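Local coordinates for peptide ABC transporter, peptide-binding protein (Enterococcus faecalis, PDB 3O6P) that probably binds peptides as the extracellular receptor of an ABC transporter, the chain here being a C-terminal part of that longer solute-binding protein, at residues Glu85-Glu88 / Lys89-Glu93; Ser32-Arg35 / Lys36-Val39; Glu77-Thr80 / Lys81-Lys84. All blocks are in the same frame, centred on the assembly; numbering follows the deposited sequence. Where two conformers were deposited one is given.

How the contacts relate
The contacts illustrate one principle, that groups about a turn apart cap and brace a helix, at its start and along its later turns. Contacts 2 and 3 are both N-caps, in which an aspartate closes the first turn of helix 35-43 and of helix 80-94; their centres lie about 12 Å apart, and the Y78 ring of contact 3 packs on the backbone of contact 2, with D34 N 3.3 Å from Y78 CD1. Contact 1 continues helix 80-94 directly after contact 3, with centres about 13 Å apart, whereas contacts 1 and 2 do not touch. A bound sodium ion lies about 7 Å from the side chain of W87 and about 8 Å from that of K84.

Contact 1. Residues Glu85-Glu88 / Lys89-Glu93; sequences EYWE and KAKKE
K91 lies across the face of W87 and reaches E88 with its tip, so one lysine serves an aromatic ring and a carboxylate at once. Its CB rests 3.6 Å from W87 O. CG then stands almost directly above the six-membered ring of W87, 3.5 Å from its centroid and 8° off the normal, a CH-pi contact. CD passes over the CE2-CZ2 side of the indole, 3.5 Å from W87 CZ2. A bend at chi3 (-60°) takes the chain on to CE, which comes up against both carboxylate oxygens of E88. At the end, K91 NZ makes a salt bridge with E88 OE2 at 3.0 Å, on the syn side but 28° out of the carboxylate plane, and a weak hydrogen bond with OE1.

These are i to i+3 and i to i+4 pairings in the second half of helix 80-94, whose backbone bonds run on beneath them, such as K91 N to W87 O. A water donates to both E88 O and E88 OE1 and accepts from K92 NZ, tying the carboxylate to the next turn. W87 is buried, with NE1 hydrogen-bonded to D127 O. Farther round the helix, the extended chain of K89 sets NZ over the Y86 ring, 4.1 Å from the centroid, as a cation-pi contact; Y86 also meets Y31 of helix 23-31 edge-to-face.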
loop_
_atom_site.group_PDB
_atom_site.type_symbol
_atom_site.label_atom_id
_atom_site.label_comp_id
_atom_site.label_asym_id
_atom_site.label_seq_id
_atom_site.Cartn_x
_atom_site.Cartn_y
_atom_site.Cartn_z
ATOM N N GLU A 85 -14.965 0.881 12.922
ATOM C CA GLU A 85 -14.727 -0.157 13.930
ATOM C C GLU A 85 -13.218 -0.349 14.151
ATOM O O GLU A 85 -12.740 -0.446 15.294
ATOM C CB GLU A 85 -15.327 -1.476 13.448
ATOM C CG GLU A 85 -15.069 -2.645 14.388
ATOM C CD GLU A 85 -15.411 -4.009 13.785
ATOM O OE1 GLU A 85 -15.644 -4.109 12.553
ATOM O OE2 GLU A 85 -15.415 -5.002 14.551
ATOM N N TYR A 86 -12.469 -0.409 13.058
ATOM C CA TYR A 86 -11.021 -0.617 13.167
ATOM C C TYR A 86 -10.303 0.572 13.794
ATOM O O TYR A 86 -9.326 0.397 14.523
ATOM C CB TYR A 86 -10.438 -0.978 11.792
ATOM C CG TYR A 86 -10.625 -2.451 11.496
ATOM C CD1 TYR A 86 -11.912 -3.005 11.351
ATOM C CD2 TYR A 86 -9.532 -3.310 11.440
ATOM C CE1 TYR A 86 -12.080 -4.367 11.105
ATOM C CE2 TYR A 86 -9.696 -4.668 11.177
ATOM C CZ TYR A 86 -10.962 -5.186 11.014
ATOM O OH TYR A 86 -11.107 -6.535 10.766
ATOM N N TRP A 87 -10.788 1.786 13.529
ATOM C CA TRP A 87 -10.222 2.949 14.170
ATOM C C TRP A 87 -10.525 2.936 15.680
ATOM O O TRP A 87 -9.645 3.269 16.489
ATOM C CB TRP A 87 -10.734 4.220 13.481
ATOM C CG TRP A 87 -10.509 5.563 14.180
ATOM C CD1 TRP A 87 -11.452 6.518 14.422
ATOM C CD2 TRP A 87 -9.264 6.107 14.640
ATOM N NE1 TRP A 87 -10.870 7.619 15.016
ATOM C CE2 TRP A 87 -9.534 7.386 15.170
ATOM C CE3 TRP A 87 -7.948 5.636 14.663
ATOM C CZ2 TRP A 87 -8.529 8.203 15.729
ATOM C CZ3 TRP A 87 -6.952 6.457 15.219
ATOM C CH2 TRP A 87 -7.248 7.721 15.734
ATOM N N GLU A 88 -11.724 2.509 16.069
ATOM C CA GLU A 88 -11.978 2.327 17.499
ATOM C C GLU A 88 -11.003 1.343 18.155
ATOM O O GLU A 88 -10.532 1.575 19.288
ATOM C CB GLU A 88 -13.418 1.888 17.759
ATOM C CG GLU A 88 -14.441 2.972 17.501
ATOM C CD GLU A 88 -14.181 4.281 18.250
ATOM O OE1 GLU A 88 -13.846 4.255 19.462
ATOM O OE2 GLU A 88 -14.330 5.348 17.614
ATOM N N LYS A 89 -10.705 0.248 17.462
ATOM C CA LYS A 89 -9.736 -0.738 17.972
ATOM C C LYS A 89 -8.366 -0.088 18.082
ATOM O O LYS A 89 -7.675 -0.284 19.106
ATOM C CB LYS A 89 -9.610 -1.982 17.076
ATOM C CG LYS A 89 -10.805 -2.890 17.003
ATOM C CD LYS A 89 -10.497 -4.026 16.003
ATOM C CE LYS A 89 -11.725 -4.863 15.651
ATOM N NZ LYS A 89 -11.282 -5.957 14.747
ATOM N N ALA A 90 -7.949 0.638 17.029
ATOM C CA ALA A 90 -6.635 1.303 17.044
ATOM C C ALA A 90 -6.488 2.298 18.202
ATOM O O ALA A 90 -5.434 2.324 18.872
ATOM C CB ALA A 90 -6.308 1.991 15.697
ATOM N N LYS A 91 -7.529 3.101 18.433
ATOM C CA LYS A 91 -7.530 4.055 19.553
ATOM C C LYS A 91 -7.284 3.369 20.895
ATOM O O LYS A 91 -6.525 3.871 21.740
ATOM C CB LYS A 91 -8.837 4.869 19.597
ATOM C CG LYS A 91 -8.859 5.972 18.512
ATOM C CD LYS A 91 -9.986 6.936 18.648
ATOM C CE LYS A 91 -11.318 6.253 18.549
ATOM N NZ LYS A 91 -12.444 7.136 19.046
ATOM N N LYS A 92 -7.914 2.221 21.101
ATOM C CA LYS A 92 -7.747 1.506 22.357
ATOM C C LYS A 92 -6.334 0.942 22.466
ATOM O O LYS A 92 -5.654 1.124 23.483
ATOM C CB LYS A 92 -8.808 0.414 22.491
ATOM C CG LYS A 92 -10.191 0.984 22.522
ATOM C CD LYS A 92 -11.135 0.113 23.272
ATOM C CE LYS A 92 -12.511 0.757 23.320
ATOM N NZ LYS A 92 -13.253 0.600 22.029
ATOM N N GLU A 93 -5.869 0.312 21.395
ATOM C CA GLU A 93 -4.555 -0.328 21.399
ATOM C C GLU A 93 -3.435 0.682 21.558
ATOM O O GLU A 93 -2.472 0.434 22.299
ATOM C CB GLU A 93 -4.365 -1.140 20.115
ATOM C CG GLU A 93 -5.333 -2.362 20.087
ATOM C CD GLU A 93 -5.379 -3.114 18.765
ATOM O OE1 GLU A 93 -4.953 -2.580 17.725
ATOM O OE2 GLU A 93 -5.858 -4.283 18.789
HETATM O O HOH W 1 -11.814 3.235 21.029
#

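Contact 2. Residues Ser32-Arg35 / Lys36-Val39; sequences SIDR and KALV
An aspartate N-cap starts helix 35-43, which follows helix 23-31 after a short loop. D34 is the capping residue: its side chain reaches forward to the first turn and OD1 accepts from A37 N at 3.2 Å, with a nearly straight N-H...O angle of 169°. That N-H comes from above the carboxylate plane, 74° out of it. With CG of D34 anti to its own N (chi1 -174°), the carboxylate also lies against the methyl of A37, whose CB is 3.5 Å from OD2. A water donates to D34 OD1 and accepts from K36 N, so a second amide of the first turn is linked to the same oxygen. The ordinary helical bonds begin here, L38 N to D34 O at 3.0 Å and V39 N to R35 O.

The guanidinium of R35 lies by strand 223-228, where NE hydrogen-bonds to P224 O; its NH2 meets S30 OG, and NH1 makes a weak bond to I33 O. L38 and V39 touch F226 of the same strand. One carboxylate oxygen thus serves the opening turn both directly and through water, and its negative charge, set at the positive end of the helix dipole, would probably be stabilised there.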
loop_
_atom_site.group_PDB
_atom_site.type_symbol
_atom_site.label_atom_id
_atom_site.label_comp_id
_atom_site.label_asym_id
_atom_site.label_seq_id
_atom_site.Cartn_x
_atom_site.Cartn_y
_atom_site.Cartn_z
ATOM N N SER A 32 -11.547 3.070 4.440
ATOM C CA SER A 32 -12.270 4.325 4.278
ATOM C C SER A 32 -12.229 4.883 2.853
ATOM O O SER A 32 -12.844 5.923 2.599
ATOM C CB SER A 32 -11.705 5.383 5.227
ATOM O OG SER A 32 -10.487 5.861 4.710
ATOM N N ILE A 33 -11.498 4.229 1.941
ATOM C CA ILE A 33 -11.304 4.792 0.595
ATOM C C ILE A 33 -12.047 3.969 -0.452
ATOM O O ILE A 33 -11.749 2.789 -0.661
ATOM C CB ILE A 33 -9.792 4.877 0.250
ATOM C CG1 ILE A 33 -8.992 5.643 1.331
ATOM C CG2 ILE A 33 -9.571 5.438 -1.180
ATOM C CD1 ILE A 33 -7.486 5.362 1.233
ATOM N N ASP A 34 -13.021 4.595 -1.088
ATOM C CA ASP A 34 -13.821 3.949 -2.137
ATOM C C ASP A 34 -12.993 3.956 -3.412
ATOM O O ASP A 34 -13.019 4.927 -4.162
ATOM C CB ASP A 34 -15.135 4.719 -2.298
ATOM C CG ASP A 34 -16.114 4.072 -3.260
ATOM O OD1 ASP A 34 -15.744 3.114 -3.990
ATOM O OD2 ASP A 34 -17.288 4.555 -3.297
ATOM N N ARG A 35 -12.257 2.870 -3.645
ATOM C CA ARG A 35 -11.365 2.762 -4.810
ATOM C C ARG A 35 -12.147 2.795 -6.130
ATOM O O ARG A 35 -11.637 3.302 -7.148
ATOM C CB ARG A 35 -10.588 1.427 -4.799
ATOM C CG ARG A 35 -9.838 0.986 -3.517
ATOM C CD ARG A 35 -8.832 1.971 -3.116
ATOM N NE ARG A 35 -7.825 1.474 -2.147
ATOM C CZ ARG A 35 -8.069 1.070 -0.890
ATOM N NH1 ARG A 35 -9.308 1.009 -0.387
ATOM N NH2 ARG A 35 -7.058 0.731 -0.104
ATOM N N LYS A 36 -13.353 2.224 -6.132
ATOM C CA LYS A 36 -14.193 2.244 -7.333
ATOM C C LYS A 36 -14.524 3.702 -7.721
ATOM O O LYS A 36 -14.360 4.112 -8.871
ATOM C CB LYS A 36 -15.476 1.425 -7.106
ATOM C CG LYS A 36 -16.317 1.241 -8.369
ATOM C CD LYS A 36 -17.591 0.433 -8.081
ATOM C CE LYS A 36 -18.360 0.127 -9.372
ATOM N NZ LYS A 36 -17.642 -0.833 -10.286
ATOM N N ALA A 37 -14.963 4.493 -6.758
ATOM C CA ALA A 37 -15.239 5.910 -7.024
ATOM C C ALA A 37 -13.966 6.633 -7.470
ATOM O O ALA A 37 -13.998 7.500 -8.373
ATOM C CB ALA A 37 -15.821 6.583 -5.748
ATOM N N LEU A 38 -12.846 6.320 -6.823
ATOM C CA LEU A 38 -11.600 6.982 -7.167
ATOM C C LEU A 38 -11.297 6.729 -8.637
ATOM O O LEU A 38 -11.018 7.665 -9.388
ATOM C CB LEU A 38 -10.433 6.501 -6.285
ATOM C CG LEU A 38 -9.008 6.976 -6.641
ATOM C CD1 LEU A 38 -8.847 8.520 -6.586
ATOM C CD2 LEU A 38 -8.007 6.281 -5.705
ATOM N N VAL A 39 -11.347 5.471 -9.056
ATOM C CA VAL A 39 -10.964 5.196 -10.445
ATOM C C VAL A 39 -11.992 5.589 -11.493
ATOM O O VAL A 39 -11.614 6.071 -12.563
ATOM C CB VAL A 39 -10.450 3.750 -10.689
ATOM C CG1 VAL A 39 -9.234 3.480 -9.804
ATOM C CG2 VAL A 39 -11.543 2.737 -10.461
HETATM O O HOH W 2 -14.310 0.477 -3.916
#

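Contact 3. Residues Glu77-Thr80 / Lys81-Lys84; sequences EYDT and KKAK
The carboxylate of D79, the backbone N of K82 and the CG-CD stem of that lysine form the close-packed part of this contact, at the start of helix 80-94. D79 is the N-cap: OD1 takes the N-H of K82 at 3.0 Å along a nearly straight line (170°), approached from above the carboxylate plane by 65°. K81 N is also 3.0 Å from that oxygen. The other oxygen, OD2, lies 3.5 Å from K82 CG and 3.6 Å from K82 CD. Backbone bonds complete the turn, A83 N to D79 O at 2.8 Å and K84 N to T80 O. K84, though exposed, is held too: its CG lies 3.3 Å from T80 O, and NZ bonds to A125 O. On the side facing the protein A83 is buried, its methyl meeting Y31, S32 and L126, and the backbone of D79 is hydrogen-bonded to that of Y31.

The solvent side is much looser. K81 is exposed and extended, and the far end of K82 runs on past the aspartate, leaving NZ 5.3 Å from D79 OD2. The carboxylate of D79 is therefore gripped by backbone amide rather than by a salt bridge, with the lysine charge and the helix start probably adding a milder electrostatic pull.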
loop_
_atom_site.group_PDB
_atom_site.type_symbol
_atom_site.label_atom_id
_atom_site.label_comp_id
_atom_site.label_asym_id
_atom_site.label_seq_id
_atom_site.Cartn_x
_atom_site.Cartn_y
_atom_site.Cartn_z
ATOM N N GLU A 77 -10.835 -3.781 0.716
ATOM C CA GLU A 77 -12.269 -3.550 0.810
ATOM C C GLU A 77 -12.518 -2.087 1.053
ATOM O O GLU A 77 -11.715 -1.415 1.693
ATOM C CB GLU A 77 -12.853 -4.287 2.012
ATOM C CG GLU A 77 -13.649 -5.517 1.669
ATOM C CD GLU A 77 -12.815 -6.552 1.004
ATOM O OE1 GLU A 77 -11.635 -6.698 1.393
ATOM O OE2 GLU A 77 -13.327 -7.226 0.087
ATOM N N TYR A 78 -13.657 -1.614 0.564
ATOM C CA TYR A 78 -14.186 -0.321 0.962
ATOM C C TYR A 78 -15.395 -0.582 1.854
ATOM O O TYR A 78 -16.347 -1.253 1.432
ATOM C CB TYR A 78 -14.580 0.504 -0.277
ATOM C CG TYR A 78 -15.433 1.684 0.085
ATOM C CD1 TYR A 78 -14.937 2.700 0.900
ATOM C CD2 TYR A 78 -16.748 1.763 -0.344
ATOM C CE1 TYR A 78 -15.743 3.783 1.281
ATOM C CE2 TYR A 78 -17.545 2.831 0.005
ATOM C CZ TYR A 78 -17.036 3.842 0.830
ATOM O OH TYR A 78 -17.833 4.914 1.196
ATOM N N ASP A 79 -15.338 -0.103 3.097
ATOM C CA ASP A 79 -16.452 -0.280 4.030
ATOM C C ASP A 79 -16.270 0.705 5.172
ATOM O O ASP A 79 -15.442 0.486 6.054
ATOM C CB ASP A 79 -16.432 -1.733 4.543
ATOM C CG ASP A 79 -17.590 -2.058 5.456
ATOM O OD1 ASP A 79 -18.108 -1.175 6.146
ATOM O OD2 ASP A 79 -17.967 -3.242 5.490
ATOM N N THR A 80 -17.034 1.788 5.177
ATOM C CA THR A 80 -16.797 2.792 6.221
ATOM C C THR A 80 -17.275 2.354 7.589
ATOM O O THR A 80 -16.754 2.870 8.572
ATOM C CB THR A 80 -17.307 4.241 5.907
ATOM O OG1 THR A 80 -18.735 4.226 5.798
ATOM C CG2 THR A 80 -16.669 4.796 4.630
ATOM N N LYS A 81 -18.241 1.421 7.669
ATOM C CA LYS A 81 -18.620 0.837 8.988
ATOM C C LYS A 81 -17.414 0.111 9.602
ATOM O O LYS A 81 -17.068 0.316 10.793
ATOM C CB LYS A 81 -19.821 -0.123 8.864
ATOM C CG LYS A 81 -20.287 -0.696 10.195
ATOM C CD LYS A 81 -21.648 -1.389 10.089
ATOM C CE LYS A 81 -22.035 -2.033 11.429
ATOM N NZ LYS A 81 -23.485 -2.382 11.490
ATOM N N LYS A 82 -16.748 -0.699 8.771
ATOM C CA LYS A 82 -15.518 -1.334 9.197
ATOM C C LYS A 82 -14.390 -0.335 9.460
ATOM O O LYS A 82 -13.647 -0.501 10.432
ATOM C CB LYS A 82 -15.076 -2.443 8.247
ATOM C CG LYS A 82 -16.017 -3.689 8.308
ATOM C CD LYS A 82 -15.442 -4.887 7.523
ATOM C CE LYS A 82 -16.024 -6.242 8.005
ATOM N NZ LYS A 82 -15.340 -7.437 7.358
ATOM N N ALA A 83 -14.260 0.711 8.637
ATOM C CA ALA A 83 -13.250 1.737 8.931
ATOM C C ALA A 83 -13.408 2.285 10.360
ATOM O O ALA A 83 -12.442 2.373 11.107
ATOM C CB ALA A 83 -13.303 2.884 7.901
ATOM N N LYS A 84 -14.647 2.645 10.723
ATOM C CA LYS A 84 -14.931 3.154 12.050
ATOM C C LYS A 84 -14.599 2.141 13.142
ATOM O O LYS A 84 -14.019 2.505 14.179
ATOM C CB LYS A 84 -16.399 3.572 12.133
ATOM C CG LYS A 84 -16.657 4.828 11.274
ATOM C CD LYS A 84 -18.124 5.170 11.173
ATOM C CE LYS A 84 -18.331 6.341 10.205
ATOM N NZ LYS A 84 -17.929 7.639 10.830
#